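Local atomic coordinates of Rho guanyl nucleotide exchange factor (Rom2), putative (PDB entry 5O51), a protein that probably acts as a guanine-nucleotide exchange factor for Rho-type GTPases, represented here by its CNH domain, a seven-bladed beta-propeller. Residues K83-P89 and R105-G111; F115-G121 and S180-F185; S218-V222 and D246-F250; K225-I231 and N243-F247; S276-L281 and S332-W336. One frame throughout, in Å; residues are numbered along the deposited sequence.

Interaction 1 of 5, residues K83-P89 and R105-G111; sequences KTLSSYP and RPKKIQG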
# COMPACT_ATOMS: atom_id res chain seq x y z
N LYS A 83 -8.12 -9.74 10.45
CA LYS A 83 -6.76 -10.27 10.72
C LYS A 83 -6.43 -11.62 10.17
O LYS A 83 -5.33 -12.14 10.41
CB LYS A 83 -6.43 -10.18 12.21
CG LYS A 83 -6.65 -8.76 12.70
CD LYS A 83 -6.31 -8.67 14.17
CE LYS A 83 -6.23 -7.21 14.60
NZ LYS A 83 -6.37 -7.09 16.07
N THR A 84 -7.31 -12.15 9.34
CA THR A 84 -7.06 -13.42 8.67
C THR A 84 -6.82 -13.14 7.19
O THR A 84 -7.70 -12.54 6.50
CB THR A 84 -8.26 -14.36 8.83
OG1 THR A 84 -8.52 -14.56 10.21
CG2 THR A 84 -7.99 -15.73 8.17
N LEU A 85 -5.67 -13.67 6.72
CA LEU A 85 -5.24 -13.59 5.34
C LEU A 85 -5.65 -14.83 4.58
O LEU A 85 -5.35 -15.93 5.01
CB LEU A 85 -3.71 -13.38 5.28
CG LEU A 85 -3.10 -13.25 3.85
CD1 LEU A 85 -3.66 -11.99 3.14
CD2 LEU A 85 -1.57 -13.19 3.90
N SER A 86 -6.32 -14.65 3.44
CA SER A 86 -6.83 -15.77 2.64
C SER A 86 -6.74 -15.51 1.14
O SER A 86 -6.79 -14.37 0.70
CB SER A 86 -8.35 -16.08 2.92
OG SER A 86 -8.77 -15.99 4.28
N SER A 87 -6.75 -16.57 0.36
CA SER A 87 -6.84 -16.47 -1.06
C SER A 87 -8.21 -16.89 -1.57
O SER A 87 -8.92 -17.68 -0.95
CB SER A 87 -5.76 -17.33 -1.70
OG SER A 87 -6.17 -18.69 -1.67
N TYR A 88 -8.61 -16.33 -2.69
CA TYR A 88 -9.78 -16.83 -3.43
C TYR A 88 -9.37 -16.94 -4.90
O TYR A 88 -8.60 -16.11 -5.40
CB TYR A 88 -10.92 -15.85 -3.37
CG TYR A 88 -11.55 -15.59 -2.05
CD1 TYR A 88 -10.94 -14.75 -1.14
CD2 TYR A 88 -12.82 -16.13 -1.73
CE1 TYR A 88 -11.54 -14.45 0.06
CE2 TYR A 88 -13.40 -15.89 -0.48
CZ TYR A 88 -12.72 -15.04 0.39
OH TYR A 88 -13.24 -14.73 1.60
N PRO A 89 -9.93 -17.89 -5.63
CA PRO A 89 -9.67 -17.78 -7.06
C PRO A 89 -10.41 -16.58 -7.68
O PRO A 89 -11.49 -16.20 -7.25
CB PRO A 89 -10.18 -19.12 -7.63
CG PRO A 89 -11.20 -19.61 -6.68
CD PRO A 89 -10.89 -18.98 -5.32
N ARG A 105 -15.25 -19.94 -2.02
CA ARG A 105 -14.67 -20.52 -0.76
C ARG A 105 -13.26 -19.98 -0.42
O ARG A 105 -12.39 -19.98 -1.27
CB ARG A 105 -14.61 -22.05 -0.86
CG ARG A 105 -14.66 -22.76 0.50
CD ARG A 105 -15.19 -24.18 0.35
NE ARG A 105 -16.61 -24.20 -0.03
CZ ARG A 105 -17.32 -25.29 -0.29
NH1 ARG A 105 -16.76 -26.49 -0.22
NH2 ARG A 105 -18.61 -25.17 -0.63
N PRO A 106 -13.04 -19.49 0.81
CA PRO A 106 -11.67 -19.02 1.09
C PRO A 106 -10.70 -20.12 1.38
O PRO A 106 -11.07 -21.08 1.99
CB PRO A 106 -11.83 -18.14 2.33
CG PRO A 106 -13.10 -18.61 2.96
CD PRO A 106 -14.00 -18.91 1.78
N LYS A 107 -9.44 -19.93 0.98
CA LYS A 107 -8.34 -20.72 1.44
C LYS A 107 -7.51 -19.91 2.47
O LYS A 107 -6.89 -18.90 2.14
CB LYS A 107 -7.56 -21.14 0.21
CG LYS A 107 -6.55 -22.24 0.44
CD LYS A 107 -6.35 -23.07 -0.83
CE LYS A 107 -4.95 -23.71 -0.86
NZ LYS A 107 -4.57 -24.42 0.40
N LYS A 108 -7.53 -20.33 3.74
CA LYS A 108 -6.68 -19.71 4.79
C LYS A 108 -5.18 -19.75 4.50
O LYS A 108 -4.65 -20.78 4.14
CB LYS A 108 -6.92 -20.42 6.11
CG LYS A 108 -6.32 -19.69 7.28
CD LYS A 108 -6.79 -20.36 8.56
CE LYS A 108 -6.36 -19.60 9.81
NZ LYS A 108 -6.44 -20.40 11.07
N ILE A 109 -4.50 -18.62 4.60
CA ILE A 109 -3.06 -18.62 4.36
C ILE A 109 -2.39 -18.48 5.71
O ILE A 109 -1.52 -19.25 6.03
CB ILE A 109 -2.57 -17.52 3.41
CG1 ILE A 109 -3.20 -17.67 2.03
CG2 ILE A 109 -1.03 -17.56 3.28
CD1 ILE A 109 -3.26 -16.35 1.29
N GLN A 110 -2.81 -17.50 6.47
CA GLN A 110 -2.34 -17.28 7.79
C GLN A 110 -3.49 -16.74 8.66
O GLN A 110 -4.25 -15.80 8.25
CB GLN A 110 -1.24 -16.26 7.73
CG GLN A 110 -0.77 -15.77 9.08
CD GLN A 110 0.66 -15.28 9.04
OE1 GLN A 110 1.55 -15.98 8.53
NE2 GLN A 110 0.90 -14.09 9.58
N GLY A 111 -3.52 -17.26 9.89
CA GLY A 111 -4.56 -17.00 10.85
C GLY A 111 -4.66 -15.63 11.47
O GLY A 111 -5.80 -15.14 11.69
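L85, I109 and S87 bury the most surface where strand 84-89 pairs antiparallel with 107-110. The carbonyl of L85 faces two residues at once, I109 and Q110, which makes a classic beta bulge. Its O takes a firm bond from I109 N at 2.9 Å and a weak, longer one from Q110 N, while L85 N is bound by Q110 O (3.0 Å). At the bulge, the I109 side chain points toward the partner strand: its CD1 lies 4.0 Å from L85 CG and also rests on the peptide between S86 and S87. Beyond the bulge the ladder is regular again, S87 and K107 exchanging two backbone bonds, of which K107 N to S87 O is almost straight (179° at the hydrogen). S87 OG touches K107 CB at 3.4 Å. At the far end the Y88 ring runs alongside P106, whose CA sits above one face near the rim. Strand 107-110 is the outermost strand of a four-stranded propeller blade; on its other side strand 84-89 is bonded to 76-81, S86 to V79 and Y88 to L77.

Interaction 2 of 5, residues F115-G121 and S180-F185; sequences FFKAGIG and SSSIHF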
# COMPACT_ATOMS: atom_id res chain seq x y z
N PHE A 115 -0.58 -6.82 8.44
CA PHE A 115 -0.53 -6.38 7.02
C PHE A 115 0.19 -7.41 6.15
O PHE A 115 0.69 -8.43 6.66
CB PHE A 115 0.00 -4.94 6.80
CG PHE A 115 1.42 -4.67 7.27
CD1 PHE A 115 1.67 -4.28 8.58
CD2 PHE A 115 2.48 -4.68 6.38
CE1 PHE A 115 2.95 -3.99 9.01
CE2 PHE A 115 3.77 -4.38 6.80
CZ PHE A 115 4.01 -4.03 8.12
N PHE A 116 0.11 -7.20 4.84
CA PHE A 116 0.83 -8.02 3.89
C PHE A 116 1.36 -7.26 2.67
O PHE A 116 0.93 -6.15 2.39
CB PHE A 116 -0.03 -9.19 3.48
CG PHE A 116 -1.08 -8.89 2.42
CD1 PHE A 116 -0.78 -9.02 1.07
CD2 PHE A 116 -2.40 -8.59 2.79
CE1 PHE A 116 -1.76 -8.82 0.10
CE2 PHE A 116 -3.38 -8.40 1.82
CZ PHE A 116 -3.05 -8.53 0.46
N LYS A 117 2.24 -7.91 1.92
CA LYS A 117 2.76 -7.38 0.67
C LYS A 117 3.10 -8.50 -0.34
O LYS A 117 3.79 -9.48 -0.02
CB LYS A 117 3.99 -6.55 0.99
CG LYS A 117 4.58 -5.85 -0.21
CD LYS A 117 3.82 -4.60 -0.52
CE LYS A 117 4.19 -4.03 -1.88
NZ LYS A 117 5.66 -3.92 -2.06
N ALA A 118 2.60 -8.36 -1.55
CA ALA A 118 2.86 -9.30 -2.64
C ALA A 118 3.69 -8.59 -3.67
O ALA A 118 3.22 -7.60 -4.24
CB ALA A 118 1.57 -9.73 -3.30
N GLY A 119 4.89 -9.11 -3.91
CA GLY A 119 5.73 -8.61 -4.99
C GLY A 119 6.61 -9.65 -5.61
O GLY A 119 6.77 -10.76 -5.07
N ILE A 120 7.22 -9.28 -6.73
CA ILE A 120 8.27 -10.09 -7.33
C ILE A 120 9.52 -9.95 -6.45
O ILE A 120 9.93 -8.84 -6.09
CB ILE A 120 8.57 -9.75 -8.82
CG1 ILE A 120 7.28 -9.54 -9.66
CG2 ILE A 120 9.44 -10.85 -9.44
CD1 ILE A 120 6.97 -8.09 -9.98
N GLY A 121 10.10 -11.07 -6.09
CA GLY A 121 11.21 -11.10 -5.17
C GLY A 121 11.65 -12.52 -5.30
O GLY A 121 10.87 -13.45 -5.06
N SER A 180 6.77 -2.65 13.20
CA SER A 180 6.94 -2.43 11.74
C SER A 180 5.77 -1.68 11.09
O SER A 180 4.64 -2.10 11.24
CB SER A 180 7.12 -3.74 11.00
OG SER A 180 8.33 -4.33 11.36
N SER A 181 6.09 -0.58 10.39
CA SER A 181 5.16 0.22 9.55
C SER A 181 4.92 -0.37 8.15
O SER A 181 3.81 -0.35 7.68
CB SER A 181 5.69 1.64 9.32
OG SER A 181 5.91 2.36 10.51
N SER A 182 5.96 -0.89 7.49
CA SER A 182 5.84 -1.25 6.08
C SER A 182 6.85 -2.30 5.59
O SER A 182 7.83 -2.58 6.24
CB SER A 182 6.05 0.01 5.27
OG SER A 182 7.35 0.54 5.45
N ILE A 183 6.63 -2.81 4.40
CA ILE A 183 7.57 -3.75 3.79
C ILE A 183 7.73 -3.62 2.26
O ILE A 183 6.78 -3.44 1.54
CB ILE A 183 7.21 -5.20 4.23
CG1 ILE A 183 8.42 -6.11 4.14
CG2 ILE A 183 6.04 -5.76 3.43
CD1 ILE A 183 8.24 -7.39 4.92
N HIS A 184 8.95 -3.74 1.78
CA HIS A 184 9.29 -3.49 0.37
C HIS A 184 10.23 -4.58 -0.15
O HIS A 184 11.11 -5.06 0.58
CB HIS A 184 9.96 -2.09 0.22
CG HIS A 184 9.11 -0.98 0.77
ND1 HIS A 184 8.16 -0.33 0.02
CD2 HIS A 184 8.98 -0.52 2.04
CE1 HIS A 184 7.51 0.52 0.79
NE2 HIS A 184 7.98 0.41 2.02
N PHE A 185 9.99 -5.01 -1.37
CA PHE A 185 10.88 -5.95 -2.06
C PHE A 185 11.95 -5.17 -2.75
O PHE A 185 11.62 -4.33 -3.59
CB PHE A 185 10.08 -6.73 -3.08
CG PHE A 185 9.15 -7.73 -2.45
CD1 PHE A 185 9.64 -8.96 -1.98
CD2 PHE A 185 7.80 -7.43 -2.30
CE1 PHE A 185 8.77 -9.88 -1.41
CE2 PHE A 185 6.94 -8.34 -1.73
CZ PHE A 185 7.41 -9.56 -1.29
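Strands 115-120 and 180-185 are the first strands of two successive beta-propeller blades. They run nearly parallel, 12° apart with axes 7.5 Å from each other, and no hydrogen bond links them, so side chains fill the space between the blades. The aromatic contacts lie at the two ends. The F115 ring stands against the backbone of 180-183: S180 O lies at its edge, 3.4 Å from F115 CE1, whereas S181 O is over one face. A chi1 of 61° tucks F115 CG between the N and C of its own backbone, and from there the ring projects across to the neighbouring strand. F185 reaches back in the other direction and lies against the main chain of 117-121, with G119 O above one face and K117 O in the ring plane at its edge. The ring rests on the main chain at G119 and G121, which have no side chain. Aliphatic packing occupies the middle, where K117 CB and I183 CG2 are tighter than a usual van der Waals pair at 3.3 Å. K117, its chain bent at chi2 (81°), and F185 lie antiparallel, alongside each other, with K117 CG 3.8 Å from F185 CE2. The closest approach of that ring to the backbone is F185 CE2 to G119 N, 3.1 Å.

Interaction 3 of 5, residues S218-V222 and D246-F250; sequences SLDFV and DFSFF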
# COMPACT_ATOMS: atom_id res chain seq x y z
N SER A 218 25.41 13.95 7.08
CA SER A 218 24.31 14.71 6.47
C SER A 218 22.96 14.02 6.74
O SER A 218 21.93 14.61 6.46
CB SER A 218 24.56 14.98 4.96
OG SER A 218 24.15 13.89 4.12
N LEU A 219 22.99 12.78 7.27
CA LEU A 219 21.80 12.03 7.71
C LEU A 219 21.55 12.03 9.22
O LEU A 219 20.77 11.24 9.70
CB LEU A 219 21.90 10.56 7.23
CG LEU A 219 21.99 10.30 5.72
CD1 LEU A 219 22.28 8.82 5.45
CD2 LEU A 219 20.74 10.75 4.98
N ASP A 220 22.17 12.94 9.95
CA ASP A 220 21.97 13.02 11.39
C ASP A 220 20.57 13.40 11.84
O ASP A 220 20.15 13.01 12.91
CB ASP A 220 22.98 14.01 12.01
CG ASP A 220 24.04 13.30 12.81
OD1 ASP A 220 24.84 12.51 12.22
OD2 ASP A 220 24.03 13.51 14.04
N PHE A 221 19.85 14.20 11.05
CA PHE A 221 18.45 14.54 11.35
C PHE A 221 17.56 13.31 11.51
O PHE A 221 16.65 13.26 12.37
CB PHE A 221 17.87 15.56 10.34
CG PHE A 221 17.66 15.02 8.94
CD1 PHE A 221 16.50 14.31 8.61
CD2 PHE A 221 18.61 15.25 7.93
CE1 PHE A 221 16.32 13.78 7.33
CE2 PHE A 221 18.44 14.72 6.65
CZ PHE A 221 17.28 14.00 6.33
N VAL A 222 17.84 12.28 10.72
CA VAL A 222 17.08 11.06 10.87
C VAL A 222 17.35 10.46 12.28
O VAL A 222 16.40 10.03 12.98
CB VAL A 222 17.47 10.04 9.79
CG1 VAL A 222 16.68 8.74 9.99
CG2 VAL A 222 17.31 10.62 8.36
N ASP A 246 7.91 12.02 8.59
CA ASP A 246 8.42 13.35 8.89
C ASP A 246 9.16 14.04 7.76
O ASP A 246 9.21 15.28 7.71
CB ASP A 246 9.31 13.31 10.16
CG ASP A 246 8.48 13.10 11.45
OD1 ASP A 246 7.36 13.66 11.60
OD2 ASP A 246 8.93 12.32 12.29
N PHE A 247 9.73 13.27 6.84
CA PHE A 247 10.60 13.83 5.85
C PHE A 247 10.80 12.91 4.71
O PHE A 247 10.57 11.73 4.83
CB PHE A 247 11.96 14.23 6.46
CG PHE A 247 12.44 13.33 7.57
CD1 PHE A 247 12.78 12.01 7.32
CD2 PHE A 247 12.61 13.84 8.87
CE1 PHE A 247 13.19 11.18 8.37
CE2 PHE A 247 13.05 13.04 9.91
CZ PHE A 247 13.34 11.70 9.67
N SER A 248 11.26 13.48 3.59
CA SER A 248 11.70 12.71 2.45
C SER A 248 13.07 13.16 2.01
O SER A 248 13.36 14.35 2.07
CB SER A 248 10.69 12.78 1.28
OG SER A 248 9.55 12.02 1.61
N PHE A 249 13.88 12.19 1.54
CA PHE A 249 15.15 12.53 0.91
C PHE A 249 15.71 11.38 0.04
O PHE A 249 15.22 10.23 0.06
CB PHE A 249 16.15 12.91 1.99
CG PHE A 249 16.38 11.80 2.97
CD1 PHE A 249 15.57 11.64 4.06
CD2 PHE A 249 17.37 10.86 2.72
CE1 PHE A 249 15.73 10.57 4.91
CE2 PHE A 249 17.57 9.82 3.58
CZ PHE A 249 16.77 9.68 4.69
N PHE A 250 16.77 11.68 -0.70
CA PHE A 250 17.38 10.67 -1.61
C PHE A 250 18.62 9.96 -1.00
O PHE A 250 19.45 10.61 -0.32
CB PHE A 250 17.80 11.33 -2.89
CG PHE A 250 16.70 11.78 -3.74
CD1 PHE A 250 16.10 10.89 -4.62
CD2 PHE A 250 16.31 13.12 -3.75
CE1 PHE A 250 15.06 11.30 -5.41
CE2 PHE A 250 15.30 13.53 -4.57
CZ PHE A 250 14.66 12.63 -5.39
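An aromatic cluster, wholly buried and without a hydrogen bond across it, seats the short helix 220-224 against strand 247-251 of a propeller blade. F221 is its centre, presenting ring edges to two phenylalanines of the strand. Toward F247 the arrangement is T-shaped: the planes stand at 80° with centroids 5.1 Å apart, and F221 CE1 is placed above the centre of the F247 ring. Toward F249 the edge-to-face pair is offset, the planes at 88° and F221 CZ 3.7 Å from F249 CD1. The F221 and F249 side chains lie antiparallel, the one reaching from the helix and the other from the strand. Two aliphatic groups of 218-222 add to the packing round F249, each crossing it at about a right angle: V222 CG2 meets F249 CE1 at 3.8 Å and L219 CD2 meets F249 CE2 at 3.6 Å. F221 has a further partner in K263, a cation-pi contact. The alternate residues S248 and F250 point away from the helix. Within the sheet, S248 is bonded through its backbone to I264 of strand 264-265 and F249 to L242 of strand 239-244, which places strand 247-251 between those two.

Interaction 4 of 5, residues K225-I231 and N243-F247; sequences KENVKPI and NYSDF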
# COMPACT_ATOMS: atom_id res chain seq x y z
N LYS A 225 15.86 11.78 15.82
CA LYS A 225 14.42 11.73 16.14
C LYS A 225 13.93 10.58 17.01
O LYS A 225 12.90 10.77 17.67
CB LYS A 225 13.59 11.72 14.85
CG LYS A 225 13.60 13.04 14.12
CD LYS A 225 12.19 13.55 13.96
CE LYS A 225 12.16 14.80 13.10
NZ LYS A 225 11.15 15.76 13.63
N GLU A 226 14.62 9.43 16.99
CA GLU A 226 14.01 8.13 17.39
C GLU A 226 12.77 8.27 18.28
O GLU A 226 12.93 8.67 19.43
CB GLU A 226 15.05 7.18 18.04
CG GLU A 226 15.44 5.96 17.20
CD GLU A 226 15.78 6.30 15.75
OE1 GLU A 226 16.20 7.44 15.46
OE2 GLU A 226 15.62 5.41 14.90
N ASN A 227 11.56 7.92 17.81
CA ASN A 227 11.27 7.02 16.67
C ASN A 227 10.88 7.64 15.33
O ASN A 227 10.64 8.83 15.23
CB ASN A 227 10.14 6.07 17.08
CG ASN A 227 10.55 5.18 18.22
OD1 ASN A 227 9.89 5.13 19.25
ND2 ASN A 227 11.68 4.49 18.06
N VAL A 228 10.79 6.79 14.32
CA VAL A 228 10.39 7.19 12.98
C VAL A 228 9.39 6.23 12.38
O VAL A 228 9.20 5.05 12.82
CB VAL A 228 11.62 7.34 12.02
CG1 VAL A 228 12.52 8.47 12.45
CG2 VAL A 228 12.43 6.06 11.93
N LYS A 229 8.73 6.71 11.34
CA LYS A 229 7.84 5.84 10.61
C LYS A 229 8.28 5.88 9.17
O LYS A 229 7.98 6.85 8.47
CB LYS A 229 6.41 6.26 10.76
CG LYS A 229 5.94 6.52 12.17
CD LYS A 229 4.41 6.66 12.17
CE LYS A 229 3.89 7.24 13.47
NZ LYS A 229 4.20 6.33 14.61
N PRO A 230 9.04 4.85 8.74
CA PRO A 230 9.41 4.71 7.36
C PRO A 230 8.23 4.09 6.64
O PRO A 230 7.73 3.03 7.04
CB PRO A 230 10.58 3.72 7.39
CG PRO A 230 10.87 3.49 8.84
CD PRO A 230 9.60 3.74 9.54
N ILE A 231 7.80 4.74 5.57
CA ILE A 231 6.54 4.39 4.91
C ILE A 231 6.78 3.84 3.51
O ILE A 231 6.14 2.89 3.14
CB ILE A 231 5.64 5.62 4.81
CG1 ILE A 231 5.41 6.27 6.20
CG2 ILE A 231 4.39 5.28 4.06
CD1 ILE A 231 4.77 5.40 7.24
N ASN A 243 10.83 7.84 1.92
CA ASN A 243 9.68 8.61 2.39
C ASN A 243 9.25 8.11 3.78
O ASN A 243 8.87 6.93 3.97
CB ASN A 243 8.48 8.57 1.44
CG ASN A 243 8.80 9.07 0.04
OD1 ASN A 243 8.93 10.27 -0.24
ND2 ASN A 243 8.90 8.13 -0.89
N TYR A 244 9.39 8.99 4.76
CA TYR A 244 8.96 8.74 6.13
C TYR A 244 7.87 9.78 6.52
O TYR A 244 7.68 10.81 5.82
CB TYR A 244 10.12 8.88 7.09
CG TYR A 244 11.47 8.17 6.83
CD1 TYR A 244 12.25 8.50 5.77
CD2 TYR A 244 12.00 7.29 7.77
CE1 TYR A 244 13.48 7.92 5.57
CE2 TYR A 244 13.24 6.68 7.58
CZ TYR A 244 14.00 7.04 6.49
OH TYR A 244 15.27 6.51 6.22
N SER A 245 7.15 9.53 7.63
CA SER A 245 6.09 10.44 8.02
C SER A 245 6.64 11.85 8.24
O SER A 245 5.91 12.80 8.06
CB SER A 245 5.32 9.97 9.26
OG SER A 245 6.21 9.93 10.40
N ASP A 246 7.91 12.02 8.59
CA ASP A 246 8.42 13.35 8.89
C ASP A 246 9.16 14.04 7.76
O ASP A 246 9.21 15.28 7.71
CB ASP A 246 9.31 13.31 10.16
CG ASP A 246 8.48 13.10 11.45
OD1 ASP A 246 7.36 13.66 11.60
OD2 ASP A 246 8.93 12.32 12.29
N PHE A 247 9.73 13.27 6.84
CA PHE A 247 10.60 13.83 5.85
C PHE A 247 10.80 12.91 4.71
O PHE A 247 10.57 11.73 4.83
CB PHE A 247 11.96 14.23 6.46
CG PHE A 247 12.44 13.33 7.57
CD1 PHE A 247 12.78 12.01 7.32
CD2 PHE A 247 12.61 13.84 8.87
CE1 PHE A 247 13.19 11.18 8.37
CE2 PHE A 247 13.05 13.04 9.91
CZ PHE A 247 13.34 11.70 9.67
O HOH W 1 8.92 9.55 10.68
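P230 and Y244 form an antiparallel non-hydrogen-bonded pair at the open end of the beta hairpin 230-236/239-244 of a propeller blade, their CA atoms 4.2 Å apart. Backbone bonds flank the pair, I231 N to N243 O and S245 N to K229 O, each 2.9 Å long. On the face shared by P230 and Y244, the proline ring crosses the tyrosine at an angle, P230 CB lying 3.9 Å from Y244 CD2, and V228 packs nearby against the same ring. F247 CE1 lies over one face of that tyrosine, toward the rim. K225 passes F247 at the ring edge with its CE, its NZ staying beyond salt-bridge range of D246. S245 OG rests beside K229 CB. A water ties the turn to the incoming loop: it accepts from K229 N at 2.9 Å, bonds S245 OG at 2.8 Å and donates weakly to D246 OD2 at 3.2 Å.

Interaction 5 of 5, residues S276-L281 and S332-W336; sequences SYPYIL and SLDFW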
# COMPACT_ATOMS: atom_id res chain seq x y z
N SER A 276 4.10 10.60 -9.16
CA SER A 276 3.66 10.82 -10.55
C SER A 276 4.45 11.98 -11.17
O SER A 276 4.00 13.14 -11.19
CB SER A 276 2.16 11.06 -10.60
OG SER A 276 1.74 11.07 -11.92
N TYR A 277 5.63 11.66 -11.67
CA TYR A 277 6.65 12.65 -12.15
C TYR A 277 6.01 13.81 -12.90
O TYR A 277 5.12 13.57 -13.70
CB TYR A 277 7.77 11.98 -12.98
CG TYR A 277 9.05 12.85 -13.03
CD1 TYR A 277 9.12 13.96 -13.89
CD2 TYR A 277 10.19 12.56 -12.23
CE1 TYR A 277 10.23 14.78 -13.92
CE2 TYR A 277 11.33 13.41 -12.28
CZ TYR A 277 11.31 14.51 -13.12
OH TYR A 277 12.35 15.40 -13.25
N PRO A 278 6.36 15.08 -12.62
CA PRO A 278 7.37 15.55 -11.67
C PRO A 278 6.83 15.75 -10.22
O PRO A 278 7.42 16.54 -9.47
CB PRO A 278 7.77 16.90 -12.30
CG PRO A 278 6.49 17.41 -12.81
CD PRO A 278 5.66 16.23 -13.23
N TYR A 279 5.76 15.05 -9.81
CA TYR A 279 5.18 15.32 -8.47
C TYR A 279 5.36 14.18 -7.48
O TYR A 279 5.45 13.02 -7.85
CB TYR A 279 3.74 15.70 -8.59
CG TYR A 279 3.44 16.82 -9.57
CD1 TYR A 279 3.86 18.13 -9.31
CD2 TYR A 279 2.72 16.59 -10.74
CE1 TYR A 279 3.58 19.15 -10.18
CE2 TYR A 279 2.43 17.59 -11.62
CZ TYR A 279 2.85 18.88 -11.35
OH TYR A 279 2.58 19.92 -12.23
N ILE A 280 5.46 14.54 -6.19
CA ILE A 280 5.48 13.57 -5.11
C ILE A 280 4.31 13.99 -4.25
O ILE A 280 4.19 15.21 -3.90
CB ILE A 280 6.85 13.45 -4.41
CG1 ILE A 280 6.77 12.69 -3.09
CG2 ILE A 280 7.50 14.79 -4.15
CD1 ILE A 280 6.59 11.20 -3.33
N LEU A 281 3.40 13.03 -3.97
CA LEU A 281 2.17 13.31 -3.23
C LEU A 281 2.22 12.59 -1.88
O LEU A 281 2.46 11.40 -1.83
CB LEU A 281 0.97 12.82 -3.99
CG LEU A 281 0.61 13.55 -5.32
CD1 LEU A 281 1.37 12.95 -6.48
CD2 LEU A 281 -0.86 13.49 -5.65
N SER A 332 -10.12 9.83 -8.47
CA SER A 332 -8.93 9.51 -9.24
C SER A 332 -8.10 10.76 -9.49
O SER A 332 -8.65 11.82 -9.80
CB SER A 332 -9.32 9.04 -10.63
OG SER A 332 -8.15 8.68 -11.36
N LEU A 333 -6.80 10.66 -9.33
CA LEU A 333 -5.89 11.77 -9.75
C LEU A 333 -5.06 11.27 -10.88
O LEU A 333 -4.44 10.20 -10.73
CB LEU A 333 -4.92 12.15 -8.65
CG LEU A 333 -5.51 12.85 -7.46
CD1 LEU A 333 -4.38 13.27 -6.53
CD2 LEU A 333 -6.36 14.05 -7.79
N ASP A 334 -5.04 12.01 -12.00
CA ASP A 334 -4.12 11.58 -13.10
C ASP A 334 -3.39 12.77 -13.74
O ASP A 334 -4.04 13.78 -14.03
CB ASP A 334 -4.84 10.79 -14.19
CG ASP A 334 -3.85 10.12 -15.18
OD1 ASP A 334 -2.80 9.56 -14.74
OD2 ASP A 334 -4.11 10.16 -16.40
N PHE A 335 -2.07 12.63 -13.87
CA PHE A 335 -1.18 13.71 -14.38
C PHE A 335 -0.76 13.52 -15.84
O PHE A 335 -0.50 12.39 -16.29
CB PHE A 335 0.01 13.92 -13.43
CG PHE A 335 -0.44 14.30 -12.05
CD1 PHE A 335 -0.85 15.59 -11.76
CD2 PHE A 335 -0.59 13.33 -11.07
CE1 PHE A 335 -1.31 15.95 -10.48
CE2 PHE A 335 -1.08 13.68 -9.80
CZ PHE A 335 -1.44 14.99 -9.50
N TRP A 336 -0.79 14.62 -16.59
CA TRP A 336 -0.45 14.61 -18.02
C TRP A 336 -0.05 16.00 -18.58
O TRP A 336 -0.59 17.04 -18.17
CB TRP A 336 -1.60 14.00 -18.84
CG TRP A 336 -1.17 13.63 -20.21
CD1 TRP A 336 -0.19 12.73 -20.56
CD2 TRP A 336 -1.69 14.16 -21.44
NE1 TRP A 336 -0.07 12.67 -21.92
CE2 TRP A 336 -0.98 13.53 -22.49
CE3 TRP A 336 -2.69 15.10 -21.76
CZ2 TRP A 336 -1.23 13.82 -23.85
CZ3 TRP A 336 -2.94 15.39 -23.10
CH2 TRP A 336 -2.21 14.75 -24.13
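F335 lays its ring against S276, Y279 and L281, and this ring carries most of the contact. S276 OG lies obliquely to the ring, 3.4 Å from F335 CD2. Y279 puts its CD2 over one face of the phenylalanine, toward the rim; the two rings meet obliquely, inclined at 52° with centroids 5.2 Å apart. L281 and F335 point toward each other from their own segments, L281 CD2 being 4.2 Å from F335 CE2, and the same methyl meets L333 CD1 more closely at 3.6 Å. In the next shell, a tight turn sets the two ring neighbours: S276 N bonds to Y279 O and Y279 N to S276 O, at 3.1 and 2.9 Å, with a cis peptide before P278 between them. P278 CD lies against one face of the Y279 ring. A chi1 of -171° swings the S276 hydroxyl away from its own N and toward F335. Further out, L281 is bonded through its backbone to A274 and L333 to I317, so each side of the contact is fixed in a different blade. With no hydrogen bond or charge pair across it, the contact probably rests mainly on van der Waals and apolar contact, which holds the chain after strand 327-333 against the neighbouring blade.

The five contacts follow one another round the propeller in chain order, except that interactions 3 and 4 end on the same residues, D246 and F247. Interaction 1 lies within one blade, and interaction 2 joins the next two; L85 CD1 touches F116 CD2 between them, though their centres are 17 Å apart. Interaction 2 meets interaction 4 where S182 OG probably bonds P230 O, linking a further pair of blades. Interactions 3 and 4, centres 9 Å apart, share one sheet. Interaction 5 touches interaction 4 where I280 CD1 packs on N243 OD1. Interactions 1 and 4 pair strands inside a blade, 2 and 5 pack successive blades and 3 seats a helix, so the CNH ring is held within and between its sheets.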